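Long-range contacts in cellulose hydrolase (Bacillus licheniformis, PDB 4YZT), which hydrolyses internal beta-1,4-glucosidic bonds of cellulose with a family 5 glycoside hydrolase barrel, which holds a cellotetraose in this crystal: residues E440-Q445 and K531-P536; G468-T473 and S513-T518. All blocks are in the same frame, centred on the assembly; numbering follows the deposited sequence.

Contact 1: E440-Q445 and K531-P536; sequences EFTISQ and KVKITP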
loop_
_atom_site.group_PDB
_atom_site.type_symbol
_atom_site.label_atom_id
_atom_site.label_comp_id
_atom_site.label_asym_id
_atom_site.label_seq_id
_atom_site.Cartn_x
_atom_site.Cartn_y
_atom_site.Cartn_z
ATOM N N GLU A 440 -19.508 -28.439 4.681
ATOM C CA GLU A 440 -20.254 -28.208 5.911
ATOM C C GLU A 440 -19.369 -28.488 7.117
ATOM O O GLU A 440 -18.762 -29.559 7.216
ATOM C CB GLU A 440 -21.514 -29.078 5.970
ATOM C CG GLU A 440 -22.227 -28.998 7.314
ATOM C CD GLU A 440 -23.438 -29.907 7.392
ATOM O OE1 GLU A 440 -24.353 -29.749 6.554
ATOM O OE2 GLU A 440 -23.473 -30.774 8.296
ATOM N N PHE A 441 -19.307 -27.535 8.043
ATOM C CA PHE A 441 -18.466 -27.673 9.226
ATOM C C PHE A 441 -19.288 -27.409 10.474
ATOM O O PHE A 441 -20.153 -26.542 10.478
ATOM C CB PHE A 441 -17.277 -26.709 9.169
ATOM C CG PHE A 441 -16.339 -26.976 8.029
ATOM C CD1 PHE A 441 -16.623 -26.494 6.751
ATOM C CD2 PHE A 441 -15.175 -27.702 8.232
ATOM C CE1 PHE A 441 -15.762 -26.746 5.697
ATOM C CE2 PHE A 441 -14.309 -27.951 7.181
ATOM C CZ PHE A 441 -14.599 -27.469 5.918
ATOM N N THR A 442 -19.021 -28.155 11.534
ATOM C CA THR A 442 -19.684 -27.910 12.803
ATOM C C THR A 442 -18.642 -27.404 13.779
ATOM O O THR A 442 -17.561 -27.982 13.904
ATOM C CB THR A 442 -20.376 -29.168 13.336
ATOM O OG1 THR A 442 -21.384 -29.575 12.405
ATOM C CG2 THR A 442 -21.034 -28.914 14.710
ATOM N N ILE A 443 -18.959 -26.296 14.435
ATOM C CA ILE A 443 -18.068 -25.689 15.407
ATOM C C ILE A 443 -18.729 -25.662 16.787
ATOM O O ILE A 443 -19.888 -25.268 16.925
ATOM C CB ILE A 443 -17.675 -24.272 14.977
ATOM C CG1 ILE A 443 -16.793 -24.351 13.726
ATOM C CG2 ILE A 443 -16.963 -23.534 16.103
ATOM C CD1 ILE A 443 -16.216 -23.050 13.303
ATOM N N SER A 444 -17.988 -26.104 17.795
ATOM C CA SER A 444 -18.400 -25.964 19.179
ATOM C C SER A 444 -17.909 -24.618 19.713
ATOM O O SER A 444 -16.709 -24.315 19.656
ATOM C CB SER A 444 -17.858 -27.118 20.012
ATOM O OG SER A 444 -18.043 -26.870 21.392
ATOM N N GLN A 445 -18.837 -23.812 20.225
ATOM C CA GLN A 445 -18.517 -22.449 20.678
ATOM C C GLN A 445 -17.469 -22.413 21.787
ATOM O O GLN A 445 -16.669 -21.479 21.876
ATOM C CB GLN A 445 -19.772 -21.735 21.176
ATOM C CG GLN A 445 -20.874 -21.592 20.153
ATOM C CD GLN A 445 -22.090 -20.883 20.722
ATOM O OE1 GLN A 445 -22.996 -21.518 21.267
ATOM N NE2 GLN A 445 -22.125 -19.564 20.583
ATOM N N LYS A 531 -21.359 -23.983 4.672
ATOM C CA LYS A 531 -22.277 -23.861 5.799
ATOM C C LYS A 531 -21.551 -24.169 7.094
ATOM O O LYS A 531 -20.766 -25.107 7.160
ATOM C CB LYS A 531 -23.487 -24.784 5.611
ATOM C CG LYS A 531 -24.357 -24.358 4.437
ATOM C CD LYS A 531 -25.692 -25.060 4.409
ATOM C CE LYS A 531 -26.577 -24.460 3.321
ATOM N NZ LYS A 531 -26.867 -23.011 3.560
ATOM N N VAL A 532 -21.793 -23.365 8.121
ATOM C CA VAL A 532 -21.163 -23.614 9.409
ATOM C C VAL A 532 -22.240 -23.785 10.479
ATOM O O VAL A 532 -23.031 -22.871 10.729
ATOM C CB VAL A 532 -20.183 -22.478 9.789
ATOM C CG1 VAL A 532 -19.620 -22.689 11.180
ATOM C CG2 VAL A 532 -19.047 -22.389 8.758
ATOM N N LYS A 533 -22.276 -24.975 11.074
ATOM C CA LYS A 533 -23.223 -25.293 12.137
ATOM C C LYS A 533 -22.619 -24.975 13.504
ATOM O O LYS A 533 -21.422 -25.166 13.730
ATOM C CB LYS A 533 -23.634 -26.769 12.081
ATOM C CG LYS A 533 -24.077 -27.263 10.715
ATOM C CD LYS A 533 -25.294 -26.518 10.210
ATOM C CE LYS A 533 -25.663 -26.980 8.810
ATOM N NZ LYS A 533 -26.632 -26.065 8.139
ATOM N N ILE A 534 -23.458 -24.500 14.416
ATOM C CA ILE A 534 -23.013 -24.108 15.745
ATOM C C ILE A 534 -23.580 -25.031 16.824
ATOM O O ILE A 534 -24.786 -25.276 16.863
ATOM C CB ILE A 534 -23.418 -22.641 16.049
ATOM C CG1 ILE A 534 -22.657 -21.685 15.135
ATOM C CG2 ILE A 534 -23.159 -22.295 17.504
ATOM C CD1 ILE A 534 -21.157 -21.905 15.168
ATOM N N THR A 535 -22.709 -25.561 17.681
ATOM C CA THR A 535 -23.133 -26.285 18.880
ATOM C C THR A 535 -22.537 -25.598 20.110
ATOM O O THR A 535 -21.639 -24.770 19.963
ATOM C CB THR A 535 -22.683 -27.751 18.858
ATOM O OG1 THR A 535 -21.259 -27.802 18.726
ATOM C CG2 THR A 535 -23.342 -28.504 17.714
ATOM N N PRO A 536 -23.030 -25.925 21.322
ATOM C CA PRO A 536 -22.378 -25.374 22.516
ATOM C C PRO A 536 -20.904 -25.768 22.627
ATOM O O PRO A 536 -20.499 -26.846 22.181
ATOM C CB PRO A 536 -23.176 -25.985 23.669
ATOM C CG PRO A 536 -24.502 -26.299 23.093
ATOM C CD PRO A 536 -24.243 -26.693 21.669
ATOM O OXT PRO A 536 -20.090 -25.015 23.174
#
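Lys531 O accepts the N-H of Phe441 (N to O 3.0 Å) in the parallel pairing of strand 440-444 with the end of strand 527-535. The Lys531 side chain leads off to Thr516. Val532 shares a face with Phe441 and Ile443, its CG1 4.0 Å from Ile443 CD1. Lys533 N gives to Phe441 O at 2.7 Å, and its O takes the N-H of Ile443 at 2.8 Å. On the other face its CB and CG lie against Thr442 OG1, and the chain, bent at chi2, has CE 3.8 Å from Glu440 OE1. Ile534 CG2 meets Gln445 CG at 3.6 Å, the side chains crossing at about a right angle. Thr535 gives its N-H to Ile443 O, and its O receives that of Gln445. At the C-terminal carboxylate Ser444 OG, anti to its backbone N (chi1 169°), donates to Pro536 O at 2.6 Å. An alanine here would probably leave Pro536 O without this donor and the carboxylate freer to turn, held at OXT by Ser446 OG. The C-terminal strand thus pairs with the edge strand of a mixed sheet whose Phe441 face packs on Leu452 and Ile454 of strand 452-457, in the second sheet of a beta-sandwich; Val532 and Ile534 touch Leu511, after helix 505-510.

Contact 2: G468-T473 and S513-T518; sequences GVVDST and SDSTFT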
loop_
_atom_site.group_PDB
_atom_site.type_symbol
_atom_site.label_atom_id
_atom_site.label_comp_id
_atom_site.label_asym_id
_atom_site.label_seq_id
_atom_site.Cartn_x
_atom_site.Cartn_y
_atom_site.Cartn_z
ATOM N N GLY A 468 -21.003 -13.460 4.967
ATOM C CA GLY A 468 -21.509 -14.408 5.940
ATOM C C GLY A 468 -22.855 -13.964 6.463
ATOM O O GLY A 468 -23.026 -12.807 6.843
ATOM N N VAL A 469 -23.801 -14.900 6.489
ATOM C CA VAL A 469 -25.203 -14.618 6.768
ATOM C C VAL A 469 -25.729 -15.595 7.819
ATOM O O VAL A 469 -25.379 -16.775 7.795
ATOM C CB VAL A 469 -26.034 -14.719 5.464
ATOM C CG1 VAL A 469 -27.499 -14.787 5.744
ATOM C CG2 VAL A 469 -25.706 -13.560 4.519
ATOM N N VAL A 470 -26.541 -15.107 8.757
ATOM C CA VAL A 470 -27.181 -15.993 9.718
ATOM C C VAL A 470 -28.385 -16.638 9.041
ATOM O O VAL A 470 -29.244 -15.940 8.506
ATOM C CB VAL A 470 -27.619 -15.249 10.988
ATOM C CG1 VAL A 470 -28.183 -16.224 12.010
ATOM C CG2 VAL A 470 -26.446 -14.449 11.567
ATOM N N ASP A 471 -28.440 -17.967 9.049
ATOM C CA ASP A 471 -29.485 -18.683 8.320
ATOM C C ASP A 471 -30.911 -18.308 8.764
ATOM O O ASP A 471 -31.771 -18.029 7.932
ATOM C CB ASP A 471 -29.298 -20.194 8.463
ATOM C CG ASP A 471 -28.131 -20.726 7.657
ATOM O OD1 ASP A 471 -27.480 -19.949 6.923
ATOM O OD2 ASP A 471 -27.872 -21.949 7.742
ATOM N N SER A 472 -31.169 -18.314 10.068
ATOM C CA SER A 472 -32.537 -18.132 10.547
ATOM C C SER A 472 -33.084 -16.736 10.277
ATOM O O SER A 472 -34.294 -16.560 10.156
ATOM C CB SER A 472 -32.632 -18.437 12.043
ATOM O OG SER A 472 -31.850 -17.526 12.792
ATOM N N THR A 473 -32.200 -15.748 10.180
ATOM C CA THR A 473 -32.629 -14.353 10.079
ATOM C C THR A 473 -32.237 -13.685 8.760
ATOM O O THR A 473 -32.896 -12.745 8.316
ATOM C CB THR A 473 -32.048 -13.510 11.227
ATOM O OG1 THR A 473 -30.635 -13.359 11.034
ATOM C CG2 THR A 473 -32.303 -14.184 12.566
ATOM N N SER A 513 -25.620 -18.997 15.709
ATOM C CA SER A 513 -26.444 -20.092 15.206
ATOM C C SER A 513 -25.973 -20.447 13.803
ATOM O O SER A 513 -25.070 -19.800 13.277
ATOM C CB SER A 513 -27.933 -19.718 15.216
ATOM O OG SER A 513 -28.208 -18.625 14.350
ATOM N N ASP A 514 -26.571 -21.473 13.204
ATOM C CA ASP A 514 -26.128 -21.952 11.897
ATOM C C ASP A 514 -26.053 -20.827 10.842
ATOM O O ASP A 514 -26.982 -20.032 10.679
ATOM C CB ASP A 514 -27.045 -23.078 11.424
ATOM C CG ASP A 514 -27.016 -24.276 12.355
ATOM O OD1 ASP A 514 -26.208 -24.286 13.316
ATOM O OD2 ASP A 514 -27.801 -25.215 12.121
ATOM N N SER A 515 -24.924 -20.757 10.146
ATOM C CA SER A 515 -24.649 -19.657 9.214
ATOM C C SER A 515 -24.088 -20.176 7.901
ATOM O O SER A 515 -23.569 -21.298 7.827
ATOM C CB SER A 515 -23.664 -18.648 9.828
ATOM O OG SER A 515 -24.175 -18.126 11.048
ATOM N N THR A 516 -24.207 -19.352 6.865
ATOM C CA THR A 516 -23.750 -19.707 5.534
ATOM C C THR A 516 -22.744 -18.665 5.061
ATOM O O THR A 516 -23.034 -17.466 5.085
ATOM C CB THR A 516 -24.930 -19.797 4.535
ATOM O OG1 THR A 516 -25.833 -20.831 4.951
ATOM C CG2 THR A 516 -24.428 -20.100 3.127
ATOM N N PHE A 517 -21.562 -19.125 4.657
ATOM C CA PHE A 517 -20.530 -18.249 4.116
ATOM C C PHE A 517 -20.375 -18.467 2.625
ATOM O O PHE A 517 -20.333 -19.606 2.159
ATOM C CB PHE A 517 -19.194 -18.479 4.820
ATOM C CG PHE A 517 -19.210 -18.074 6.259
ATOM C CD1 PHE A 517 -18.799 -16.809 6.633
ATOM C CD2 PHE A 517 -19.660 -18.955 7.233
ATOM C CE1 PHE A 517 -18.844 -16.424 7.976
ATOM C CE2 PHE A 517 -19.695 -18.589 8.563
ATOM C CZ PHE A 517 -19.290 -17.319 8.934
ATOM N N THR A 518 -20.318 -17.372 1.880
ATOM C CA THR A 518 -20.128 -17.447 0.441
ATOM C C THR A 518 -18.756 -16.900 0.079
ATOM O O THR A 518 -18.498 -15.694 0.217
ATOM C CB THR A 518 -21.221 -16.674 -0.325
ATOM O OG1 THR A 518 -22.523 -17.180 0.019
ATOM C CG2 THR A 518 -21.011 -16.802 -1.833
HETATM O O HOH W 1 -25.755 -23.355 7.922
HETATM O O HOH W 2 -29.386 -19.497 12.074
#
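Gly468 and Phe517 face each other as a non-hydrogen-bonded antiparallel pair, tightly packed: Gly468 CA sits 3.7 Å from Phe517 CD1, and a beta carbon on the glycine would run into CE1 of the ring. Val469 and Thr516 form the hydrogen-bonded pair, each N-H reaching the other's carbonyl; Val469 N to Thr516 O measures 3.0 Å. Val470 and Ser515 follow as a second non-hydrogen-bonded pair; past them the first strand ends, and Asp471 keeps the connection. Its N-H goes to Asp514 O at 3.0 Å, in that carbonyl's plane; CG lies beside the backbone N (chi1 -73°), and the side chain crosses that of Thr516 at about a right angle. Thr516 OG1 donates to the syn lone pair of Asp471 OD1 at 2.7 Å. The same hydroxyl is bonded by Lys531 NZ, whose charge would probably strengthen it as a donor. Beyond this point water does more of the joining. One molecule donates to both Asp471 OD2 and Ser515 O; another takes the Ser472 N-H at 2.9 Å, donates to Asp514 O and is hydrogen-bonded to Ser513 OG. Val470 CG1 comes to 3.4 Å from Ser513 OG. The whole is an antiparallel ladder whose outermost strand, 462-470, runs out into a turn bridged by water to the start of 513-518, within two facing sheets consistent with the immunoglobulin-like beta-sandwich of a carbohydrate-binding module.

How the contacts relate
After the catalytic barrel and the X2 module, the chain lays down strand 440-444, crosses to the other sheet of the last module as 452-457, and returns as 462-470. The excursion that follows, with strands 494-497 and 500-503 and helix 505-510, is closed by contact 2 when 515-522 pairs with 462-470. Strand 527-535 comes next and closes the longer loop in contact 1, at the C terminus, so contact 2 is nested inside contact 1. Their centres lie about 11 Å apart, bridged by a probable hydrogen bond of Val532 N to Ser515 O and another of Ile534 N to Asp514 OD1. Together they order one sheet as 440-444, 527-535, 515-522, 462-470.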